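Local coordinates for protein transcriptional regulator, putative, Mar family (Thermotoga maritima, PDB 2ETH) that probably binds DNA as a transcription factor of the MarR family, through a winged helix-turn-helix domain, at residues Lys84-Met92 with Arg101-Ile111. Residues are numbered along the deposited sequence; the frame is centred on the assembly and turned at random.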
ATOM      1  N   LYS A  84       4.986  -0.031  21.165  1.00 43.94           N
ATOM      2  CA  LYS A  84       4.362   0.995  21.967  1.00 44.66           C
ATOM      3  C   LYS A  84       2.951   1.314  21.562  1.00 45.03           C
ATOM      4  O   LYS A  84       2.225   1.842  22.395  1.00 45.76           O
ATOM      5  CB  LYS A  84       5.239   2.231  22.201  1.00 45.23           C
ATOM      6  CG  LYS A  84       5.697   3.058  21.031  1.00 46.40           C
ATOM      7  CD  LYS A  84       6.910   3.942  21.486  1.00 45.08           C
ATOM      8  N   ARG A  85       2.514   0.910  20.355  1.00 44.82           N
ATOM      9  CA  ARG A  85       1.079   0.916  20.017  1.00 44.49           C
ATOM     10  C   ARG A  85       0.373  -0.334  20.577  1.00 42.91           C
ATOM     11  O   ARG A  85      -0.842  -0.468  20.458  1.00 41.39           O
ATOM     12  CB  ARG A  85       0.805   0.977  18.512  1.00 44.27           C
ATOM     13  CG  ARG A  85       1.693   1.853  17.706  1.00 46.63           C
ATOM     14  CD  ARG A  85       1.437   1.688  16.197  1.00 47.91           C
ATOM     15  NE  ARG A  85       0.785   2.892  15.689  1.00 52.67           N
ATOM     16  CZ  ARG A  85       1.414   3.982  15.252  1.00 53.48           C
ATOM     17  NH1 ARG A  85       2.733   4.054  15.218  1.00 56.48           N
ATOM     18  NH2 ARG A  85       0.713   5.017  14.837  1.00 53.34           N
ATOM     19  N   GLY A  86       1.133  -1.253  21.168  1.00 42.29           N
ATOM     20  CA  GLY A  86       0.538  -2.384  21.881  1.00 41.49           C
ATOM     21  C   GLY A  86       0.114  -3.528  20.984  1.00 40.89           C
ATOM     22  O   GLY A  86      -0.707  -4.364  21.386  1.00 41.72           O
ATOM     23  N   LEU A  87       0.704  -3.580  19.795  1.00 39.50           N
ATOM     24  CA  LEU A  87       0.332  -4.553  18.755  1.00 39.36           C
ATOM     25  C   LEU A  87       1.203  -5.819  18.732  1.00 38.67           C
ATOM     26  O   LEU A  87       0.735  -6.864  18.333  1.00 38.83           O
ATOM     27  CB  LEU A  87       0.361  -3.898  17.354  1.00 39.13           C
ATOM     28  CG  LEU A  87      -0.578  -2.685  17.125  1.00 38.88           C
ATOM     29  CD1 LEU A  87      -0.293  -2.105  15.755  1.00 35.51           C
ATOM     30  CD2 LEU A  87      -2.063  -3.084  17.251  1.00 35.37           C
ATOM     31  N   VAL A  88       2.466  -5.709  19.124  1.00 38.53           N
ATOM     32  CA  VAL A  88       3.412  -6.843  19.131  1.00 37.69           C
ATOM     33  C   VAL A  88       4.325  -6.769  20.361  1.00 38.29           C
ATOM     34  O   VAL A  88       4.393  -5.745  21.060  1.00 37.76           O
ATOM     35  CB  VAL A  88       4.326  -6.868  17.888  1.00 37.21           C
ATOM     36  CG1 VAL A  88       3.498  -6.726  16.640  1.00 33.64           C
ATOM     37  CG2 VAL A  88       5.428  -5.753  18.013  1.00 36.24           C
ATOM     38  N   VAL A  89       5.051  -7.858  20.588  1.00 38.49           N
ATOM     39  CA  VAL A  89       5.906  -7.999  21.731  1.00 38.89           C
ATOM     40  C   VAL A  89       6.992  -8.983  21.317  1.00 39.73           C
ATOM     41  O   VAL A  89       6.766  -9.757  20.443  1.00 39.48           O
ATOM     42  CB  VAL A  89       5.070  -8.461  22.975  1.00 39.15           C
ATOM     43  CG1 VAL A  89       4.620  -9.913  22.864  1.00 38.19           C
ATOM     44  CG2 VAL A  89       5.820  -8.218  24.212  1.00 39.75           C
ATOM     45  N   ARG A  90       8.187  -8.885  21.880  1.00 41.33           N
ATOM     46  CA  ARG A  90       9.275  -9.827  21.607  1.00 43.03           C
ATOM     47  C   ARG A  90       9.235 -10.860  22.715  1.00 42.82           C
ATOM     48  O   ARG A  90       9.242 -10.502  23.872  1.00 41.58           O
ATOM     49  CB  ARG A  90      10.655  -9.154  21.673  1.00 43.40           C
ATOM     50  CG  ARG A  90      10.856  -7.976  20.740  1.00 47.00           C
ATOM     51  CD  ARG A  90      11.592  -6.787  21.469  1.00 51.96           C
ATOM     52  NE  ARG A  90      12.274  -5.866  20.544  1.00 53.62           N
ATOM     53  CZ  ARG A  90      12.153  -4.532  20.530  1.00 56.82           C
ATOM     54  NH1 ARG A  90      11.404  -3.887  21.419  1.00 59.84           N
ATOM     55  NH2 ARG A  90      12.804  -3.818  19.617  1.00 57.04           N
ATOM     56  N   GLU A  91       9.214 -12.129  22.355  1.00 44.27           N
ATOM     57  CA  GLU A  91       9.023 -13.188  23.316  1.00 46.33           C
ATOM     58  C   GLU A  91      10.036 -14.263  23.141  1.00 46.75           C
ATOM     59  O   GLU A  91      10.378 -14.609  22.050  1.00 45.07           O
ATOM     60  CB  GLU A  91       7.623 -13.786  23.184  1.00 46.44           C
ATOM     61  CG  GLU A  91       6.596 -13.068  24.042  1.00 50.56           C
ATOM     62  CD  GLU A  91       5.320 -13.893  24.281  1.00 55.47           C
ATOM     63  OE1 GLU A  91       5.018 -14.824  23.482  1.00 58.52           O
ATOM     64  OE2 GLU A  91       4.636 -13.615  25.297  1.00 57.84           O
HETATM   65  N   MSE A  92      10.515 -14.792  24.252  1.00 49.10           N
HETATM   66  CA  MSE A  92      11.491 -15.858  24.205  1.00 50.83           C
HETATM   67  C   MSE A  92      10.718 -17.136  23.851  1.00 52.26           C
HETATM   68  O   MSE A  92       9.503 -17.219  24.013  1.00 52.02           O
HETATM   69  CB  MSE A  92      12.277 -15.938  25.533  1.00 50.88           C
HETATM   70  CG  MSE A  92      12.801 -14.539  26.104  1.00 50.99           C
HETATM   71 SE   MSE A  92      14.425 -14.512  27.235  0.75 51.48          SE
HETATM   72  CE  MSE A  92      13.918 -13.874  28.903  1.00 50.12           C
ATOM     73  N   ARG A 101      11.420 -14.024  19.270  1.00 46.95           N
ATOM     74  CA  ARG A 101      10.712 -13.618  18.072  1.00 45.39           C
ATOM     75  C   ARG A 101       9.679 -12.594  18.392  1.00 43.99           C
ATOM     76  O   ARG A 101       9.199 -12.532  19.513  1.00 43.08           O
ATOM     77  CB  ARG A 101       9.997 -14.801  17.435  1.00 45.91           C
ATOM     78  CG  ARG A 101      10.902 -15.917  17.003  1.00 47.16           C
ATOM     79  CD  ARG A 101      10.114 -17.002  16.333  1.00 48.90           C
ATOM     80  NE  ARG A 101      10.999 -17.987  15.717  1.00 49.51           N
ATOM     81  CZ  ARG A 101      11.558 -19.002  16.348  1.00 51.09           C
ATOM     82  NH1 ARG A 101      11.330 -19.211  17.636  1.00 54.29           N
ATOM     83  NH2 ARG A 101      12.335 -19.823  15.680  1.00 51.90           N
ATOM     84  N   VAL A 102       9.348 -11.791  17.385  1.00 42.72           N
ATOM     85  CA  VAL A 102       8.271 -10.849  17.462  1.00 41.97           C
ATOM     86  C   VAL A 102       6.967 -11.676  17.266  1.00 42.14           C
ATOM     87  O   VAL A 102       6.813 -12.415  16.307  1.00 42.50           O
ATOM     88  CB  VAL A 102       8.447  -9.700  16.412  1.00 41.97           C
ATOM     89  CG1 VAL A 102       7.470  -8.585  16.655  1.00 42.32           C
ATOM     90  CG2 VAL A 102       9.834  -9.112  16.456  1.00 40.99           C
ATOM     91  N   VAL A 103       6.052 -11.555  18.202  1.00 41.09           N
ATOM     92  CA  VAL A 103       4.756 -12.171  18.118  1.00 40.22           C
ATOM     93  C   VAL A 103       3.697 -11.062  18.329  1.00 40.57           C
ATOM     94  O   VAL A 103       3.968 -10.020  18.893  1.00 39.26           O
ATOM     95  CB  VAL A 103       4.617 -13.281  19.174  1.00 40.25           C
ATOM     96  CG1 VAL A 103       5.706 -14.351  18.968  1.00 38.44           C
ATOM     97  CG2 VAL A 103       4.676 -12.696  20.591  1.00 38.05           C
ATOM     98  N   LEU A 104       2.490 -11.322  17.876  1.00 41.17           N
ATOM     99  CA  LEU A 104       1.357 -10.410  18.057  1.00 41.95           C
ATOM    100  C   LEU A 104       0.865 -10.435  19.504  1.00 42.29           C
ATOM    101  O   LEU A 104       0.860 -11.464  20.154  1.00 43.68           O
ATOM    102  CB  LEU A 104       0.207 -10.796  17.084  1.00 41.30           C
ATOM    103  CG  LEU A 104       0.108 -10.051  15.731  1.00 43.16           C
ATOM    104  CD1 LEU A 104       1.451  -9.748  15.037  1.00 42.71           C
ATOM    105  CD2 LEU A 104      -0.865 -10.755  14.773  1.00 41.68           C
ATOM    106  N   THR A 105       0.436  -9.291  20.025  1.00 42.71           N
ATOM    107  CA  THR A 105      -0.290  -9.285  21.290  1.00 41.65           C
ATOM    108  C   THR A 105      -1.711  -9.741  21.057  1.00 41.86           C
ATOM    109  O   THR A 105      -2.052 -10.073  19.982  1.00 42.53           O
ATOM    110  CB  THR A 105      -0.261  -7.914  21.894  1.00 41.15           C
ATOM    111  OG1 THR A 105      -0.796  -6.975  20.935  1.00 41.69           O
ATOM    112  CG2 THR A 105       1.178  -7.602  22.262  1.00 37.20           C
ATOM    113  N   GLU A 106      -2.538  -9.763  22.081  1.00 43.30           N
ATOM    114  CA  GLU A 106      -3.950 -10.002  21.912  1.00 43.53           C
ATOM    115  C   GLU A 106      -4.583  -8.948  21.055  1.00 44.06           C
ATOM    116  O   GLU A 106      -5.441  -9.255  20.216  1.00 44.29           O
ATOM    117  CB  GLU A 106      -4.661  -9.999  23.257  1.00 44.04           C
ATOM    118  CG  GLU A 106      -6.145 -10.362  23.118  1.00 44.22           C
ATOM    119  CD  GLU A 106      -6.735 -11.011  24.337  1.00 47.11           C
ATOM    120  OE1 GLU A 106      -6.001 -11.234  25.320  1.00 47.49           O
ATOM    121  OE2 GLU A 106      -7.953 -11.327  24.300  1.00 51.68           O
ATOM    122  N   LYS A 107      -4.190  -7.701  21.304  1.00 44.24           N
ATOM    123  CA  LYS A 107      -4.699  -6.565  20.569  1.00 44.91           C
ATOM    124  C   LYS A 107      -4.205  -6.577  19.140  1.00 45.03           C
ATOM    125  O   LYS A 107      -4.870  -6.047  18.255  1.00 44.04           O
ATOM    126  CB  LYS A 107      -4.273  -5.255  21.243  1.00 45.66           C
ATOM    127  CG  LYS A 107      -4.557  -4.010  20.446  1.00 47.24           C
ATOM    128  CD  LYS A 107      -4.094  -2.794  21.197  1.00 51.52           C
ATOM    129  CE  LYS A 107      -4.085  -1.543  20.343  1.00 52.31           C
ATOM    130  NZ  LYS A 107      -3.768  -0.386  21.228  1.00 52.53           N
ATOM    131  N   GLY A 108      -3.015  -7.141  18.927  1.00 45.41           N
ATOM    132  CA  GLY A 108      -2.451  -7.258  17.585  1.00 45.12           C
ATOM    133  C   GLY A 108      -3.348  -8.148  16.762  1.00 44.74           C
ATOM    134  O   GLY A 108      -3.754  -7.780  15.670  1.00 43.52           O
ATOM    135  N   LYS A 109      -3.693  -9.291  17.343  1.00 45.46           N
ATOM    136  CA  LYS A 109      -4.633 -10.273  16.730  1.00 45.99           C
ATOM    137  C   LYS A 109      -6.028  -9.716  16.487  1.00 45.13           C
ATOM    138  O   LYS A 109      -6.675 -10.066  15.502  1.00 44.73           O
ATOM    139  CB  LYS A 109      -4.756 -11.543  17.581  1.00 46.24           C
ATOM    140  CG  LYS A 109      -3.485 -12.392  17.606  1.00 49.78           C
ATOM    141  CD  LYS A 109      -3.813 -13.879  17.845  1.00 52.88           C
ATOM    142  CE  LYS A 109      -2.785 -14.821  17.158  1.00 55.10           C
ATOM    143  N   GLU A 110      -6.496  -8.855  17.368  1.00 44.96           N
ATOM    144  CA  GLU A 110      -7.823  -8.255  17.188  1.00 44.92           C
ATOM    145  C   GLU A 110      -7.794  -7.275  16.015  1.00 44.58           C
ATOM    146  O   GLU A 110      -8.743  -7.243  15.241  1.00 44.70           O
ATOM    147  CB  GLU A 110      -8.367  -7.599  18.481  1.00 43.89           C
ATOM    148  N   ILE A 111      -6.728  -6.485  15.886  1.00 44.18           N
ATOM    149  CA  ILE A 111      -6.603  -5.540  14.790  1.00 44.48           C
ATOM    150  C   ILE A 111      -6.444  -6.309  13.480  1.00 44.50           C
ATOM    151  O   ILE A 111      -7.051  -5.943  12.491  1.00 43.72           O
ATOM    152  CB  ILE A 111      -5.415  -4.540  14.958  1.00 44.74           C
ATOM    153  CG1 ILE A 111      -5.649  -3.582  16.138  1.00 46.94           C
ATOM    154  CG2 ILE A 111      -5.240  -3.661  13.711  1.00 45.58           C
ATOM    155  CD1 ILE A 111      -6.774  -2.590  15.943  1.00 46.78           C
TER
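The two strands of the winged-helix beta hairpin, 88-92 and 100-104, pair antiparallel here, and the chain ends that lead into and out of them are laced together at the start of helix 106-127. Val89 and Val103 form one hydrogen-bonded pair, and Glu91 and Arg101 form the next. On one face Val89 CG1 lies 3.6 Å from Val103 CG2, and the extended Glu91 crosses the Val103 side chain at about a right angle, bringing OE1 against the same CG2. Val88 CG2 meets Val102 CG1 at 3.7 Å, and Val102 continues onto Val79 and Ile64 of the neighbouring helices.

Beyond the strands, Thr105 N donates to Leu87 O. Thr105 is also the N-cap: with OG1 between its backbone N and carbonyl carbon (chi1 56°), the hydroxyl donates to Gly86 O at 2.7 Å and accepts from Gly108 N at 3.0 Å. A valine in its place would probably leave Gly86 O and Gly108 N without this shared partner and weaken the cap. The fully extended Lys107 runs past Gly86 to set NZ 3.0 Å from Arg85 O, while Leu87 CD2 packs on Ile111 CG1 at 3.8 Å. Gly108 CA approaches Leu87 O to 3.3 Å, too close for a side chain on that side.

Carbonyls of Arg85 and Gly86, at the Schellman-type end of helix 72-84, are thus taken up by the first turn of helix 106-127, tying the probable DNA-recognition helix to the helix that follows the wing.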